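Histidine triad (HIT) protein (Sinorhizobium meliloti, PDB 3NRD) probably binds nucleotides through its HIT-family domain, the part of a longer protein contained in this chain, and may catalyse reactions on them. Local coordinates at residues 125-128 / 129-133. Sequence-based numbering, arbitrary orientation.
Sequences RTFA and ARIME
Phe127 and Ile131 meet one turn apart on the last helix of the chain, the aliphatic branch lying over one face of the ring; this is i to i+4 packing along one side of an alpha-helix, here the C-terminal helix of the HIT-domain chain. Ile131 CG1 sits 4.1 Å from the centroid of the Phe127 ring and 20° off its normal, a CH-pi contact displaced toward the rim. The end methyl stays on the same face, over the CD2-CE2 side, with Ile131 CD1 3.3 Å from Phe127 CE2, a tight approach for two apolar carbons. The two torsions make this meeting possible: Phe127 has CG anti to the backbone N (chi1 -170°), while Ile131 holds CG1 beside its own N, anti to the carbonyl carbon, bringing that branch back along the helix to the ring. Their backbones are joined as well, with Ile131 N giving a hydrogen bond of 2.9 Å to Phe127 O. Regular i to i+4 bonds continue before and after it: Ala129 N bonds to Arg125 O, and Met132, a selenomethionine in the crystal, gives its N to Ala128 O.

Arg130 approaches the ring from elsewhere: its CD lies obliquely, 4.4 Å from Phe127 CD1, and the extended chain runs on until NE hydrogen-bonds to Ala74 O.

The Phe127 ring meets Trp119 with planes about 15° apart, and touches Leu71 and Thr75, joining this C-terminal helix to the end of the long helix 54-75. A serine in place of Phe127 would probably leave Ile131 CG1 and CD1 and the Trp119 ring without their aromatic partner and open a gap toward helix 54-75. In the fold, helix 121-134 packs beside the antiparallel sheet, Ala128 and Ile131 both resting on Ile18 of strand 15-20, at one edge of the sheet within this chain.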
ATOM      1  N   ARG A 125      11.452 -18.917  12.638  1.00 29.65           N
ATOM      2  CA  ARG A 125      10.947 -20.219  12.167  1.00 30.81           C
ATOM      3  C   ARG A 125       9.565 -20.509  12.771  1.00 30.29           C
ATOM      4  O   ARG A 125       8.655 -20.922  12.054  1.00 30.25           O
ATOM      5  CB  ARG A 125      11.958 -21.363  12.423  1.00 32.05           C
ATOM      6  CG  ARG A 125      13.212 -21.300  11.521  1.00 34.62           C
ATOM      7  CD  ARG A 125      13.847 -22.677  11.273  1.00 40.25           C
ATOM      8  NE  ARG A 125      14.005 -23.437  12.520  1.00 43.97           N
ATOM      9  CZ  ARG A 125      15.051 -23.408  13.355  1.00 46.84           C
ATOM     10  NH1 ARG A 125      16.154 -22.703  13.108  1.00 45.81           N
ATOM     11  NH2 ARG A 125      14.994 -24.142  14.467  1.00 49.82           N
ATOM     12  N   THR A 126       9.403 -20.244  14.063  1.00 30.54           N
ATOM     13  CA  THR A 126       8.127 -20.436  14.748  1.00 30.64           C
ATOM     14  C   THR A 126       7.071 -19.500  14.167  1.00 29.11           C
ATOM     15  O   THR A 126       5.978 -19.934  13.814  1.00 28.52           O
ATOM     16  CB  THR A 126       8.271 -20.216  16.290  1.00 31.71           C
ATOM     17  OG1 THR A 126       9.197 -21.166  16.805  1.00 33.46           O
ATOM     18  CG2 THR A 126       6.942 -20.400  17.036  1.00 31.52           C
ATOM     19  N   PHE A 127       7.415 -18.227  14.029  1.00 28.35           N
ATOM     20  CA  PHE A 127       6.491 -17.262  13.433  1.00 27.09           C
ATOM     21  C   PHE A 127       6.095 -17.597  11.980  1.00 26.53           C
ATOM     22  O   PHE A 127       4.914 -17.471  11.623  1.00 24.88           O
ATOM     23  CB  PHE A 127       7.056 -15.843  13.494  1.00 26.64           C
ATOM     24  CG  PHE A 127       6.046 -14.793  13.122  1.00 26.46           C
ATOM     25  CD1 PHE A 127       4.877 -14.648  13.871  1.00 26.52           C
ATOM     26  CD2 PHE A 127       6.241 -13.973  12.007  1.00 26.50           C
ATOM     27  CE1 PHE A 127       3.919 -13.683  13.527  1.00 26.03           C
ATOM     28  CE2 PHE A 127       5.298 -13.010  11.656  1.00 25.60           C
ATOM     29  CZ  PHE A 127       4.130 -12.873  12.414  1.00 26.36           C
ATOM     30  N   ALA A 128       7.054 -18.045  11.166  1.00 26.65           N
ATOM     31  CA  ALA A 128       6.744 -18.457   9.786  1.00 26.64           C
ATOM     32  C   ALA A 128       5.680 -19.555   9.844  1.00 27.26           C
ATOM     33  O   ALA A 128       4.653 -19.447   9.147  1.00 26.86           O
ATOM     34  CB  ALA A 128       7.989 -18.921   9.001  1.00 26.13           C
ATOM     35  N   ALA A 129       5.898 -20.547  10.721  1.00 27.75           N
ATOM     36  CA  ALA A 129       4.941 -21.651  10.938  1.00 28.81           C
ATOM     37  C   ALA A 129       3.557 -21.130  11.296  1.00 28.50           C
ATOM     38  O   ALA A 129       2.576 -21.586  10.764  1.00 28.18           O
ATOM     39  CB  ALA A 129       5.428 -22.595  12.006  1.00 29.07           C
ATOM     40  N   ARG A 130       3.527 -20.131  12.161  1.00 28.82           N
ATOM     41  CA  ARG A 130       2.309 -19.546  12.673  1.00 29.02           C
ATOM     42  C   ARG A 130       1.529 -18.844  11.557  1.00 28.42           C
ATOM     43  O   ARG A 130       0.309 -18.988  11.452  1.00 27.74           O
ATOM     44  CB  ARG A 130       2.665 -18.573  13.774  1.00 29.09           C
ATOM     45  CG  ARG A 130       1.650 -18.464  14.809  1.00 32.27           C
ATOM     46  CD  ARG A 130       2.002 -17.374  15.827  1.00 34.23           C
ATOM     47  NE  ARG A 130       0.769 -16.941  16.476  1.00 36.00           N
ATOM     48  CZ  ARG A 130       0.129 -17.620  17.442  1.00 38.26           C
ATOM     49  NH1 ARG A 130       0.591 -18.774  17.930  1.00 38.45           N
ATOM     50  NH2 ARG A 130      -1.002 -17.132  17.937  1.00 39.27           N
ATOM     51  N   ILE A 131       2.247 -18.127  10.696  1.00 27.65           N
ATOM     52  CA  ILE A 131       1.627 -17.492   9.551  1.00 27.31           C
ATOM     53  C   ILE A 131       0.987 -18.565   8.678  1.00 28.01           C
ATOM     54  O   ILE A 131      -0.208 -18.498   8.412  1.00 27.38           O
ATOM     55  CB  ILE A 131       2.640 -16.646   8.727  1.00 26.73           C
ATOM     56  CG1 ILE A 131       3.129 -15.466   9.538  1.00 26.00           C
ATOM     57  CG2 ILE A 131       2.019 -16.113   7.461  1.00 25.78           C
ATOM     58  CD1 ILE A 131       4.535 -15.063   9.131  1.00 30.59           C
HETATM   59  N   MSE A 132       1.762 -19.585   8.315  1.00 29.05           N
HETATM   60  CA  MSE A 132       1.287 -20.641   7.411  1.00 30.19           C
HETATM   61  C   MSE A 132       0.063 -21.388   7.952  1.00 30.86           C
HETATM   62  O   MSE A 132      -0.817 -21.765   7.169  1.00 31.49           O
HETATM   63  CB  MSE A 132       2.403 -21.664   7.093  1.00 30.70           C
HETATM   64  CG  MSE A 132       3.660 -21.116   6.442  1.00 31.75           C
HETATM   65 SE   MSE A 132       3.317 -20.012   4.965  0.75 31.82          SE
HETATM   66  CE  MSE A 132       3.460 -21.458   3.696  1.00 35.53           C
ATOM     67  N   GLU A 133      -0.001 -21.552   9.274  1.00 31.39           N
ATOM     68  CA  GLU A 133      -1.162 -22.134   9.972  1.00 32.40           C
ATOM     69  C   GLU A 133      -2.411 -21.275  10.019  1.00 31.54           C
ATOM     70  O   GLU A 133      -3.481 -21.788  10.395  1.00 31.45           O
ATOM     71  CB  GLU A 133      -0.808 -22.456  11.433  1.00 33.58           C
ATOM     72  CG  GLU A 133       0.139 -23.652  11.599  1.00 38.43           C
ATOM     73  CD  GLU A 133       0.859 -23.704  12.979  1.00 42.81           C
ATOM     74  OE1 GLU A 133       0.474 -22.960  13.926  1.00 43.16           O
ATOM     75  OE2 GLU A 133       1.813 -24.511  13.093  1.00 45.74           O
TER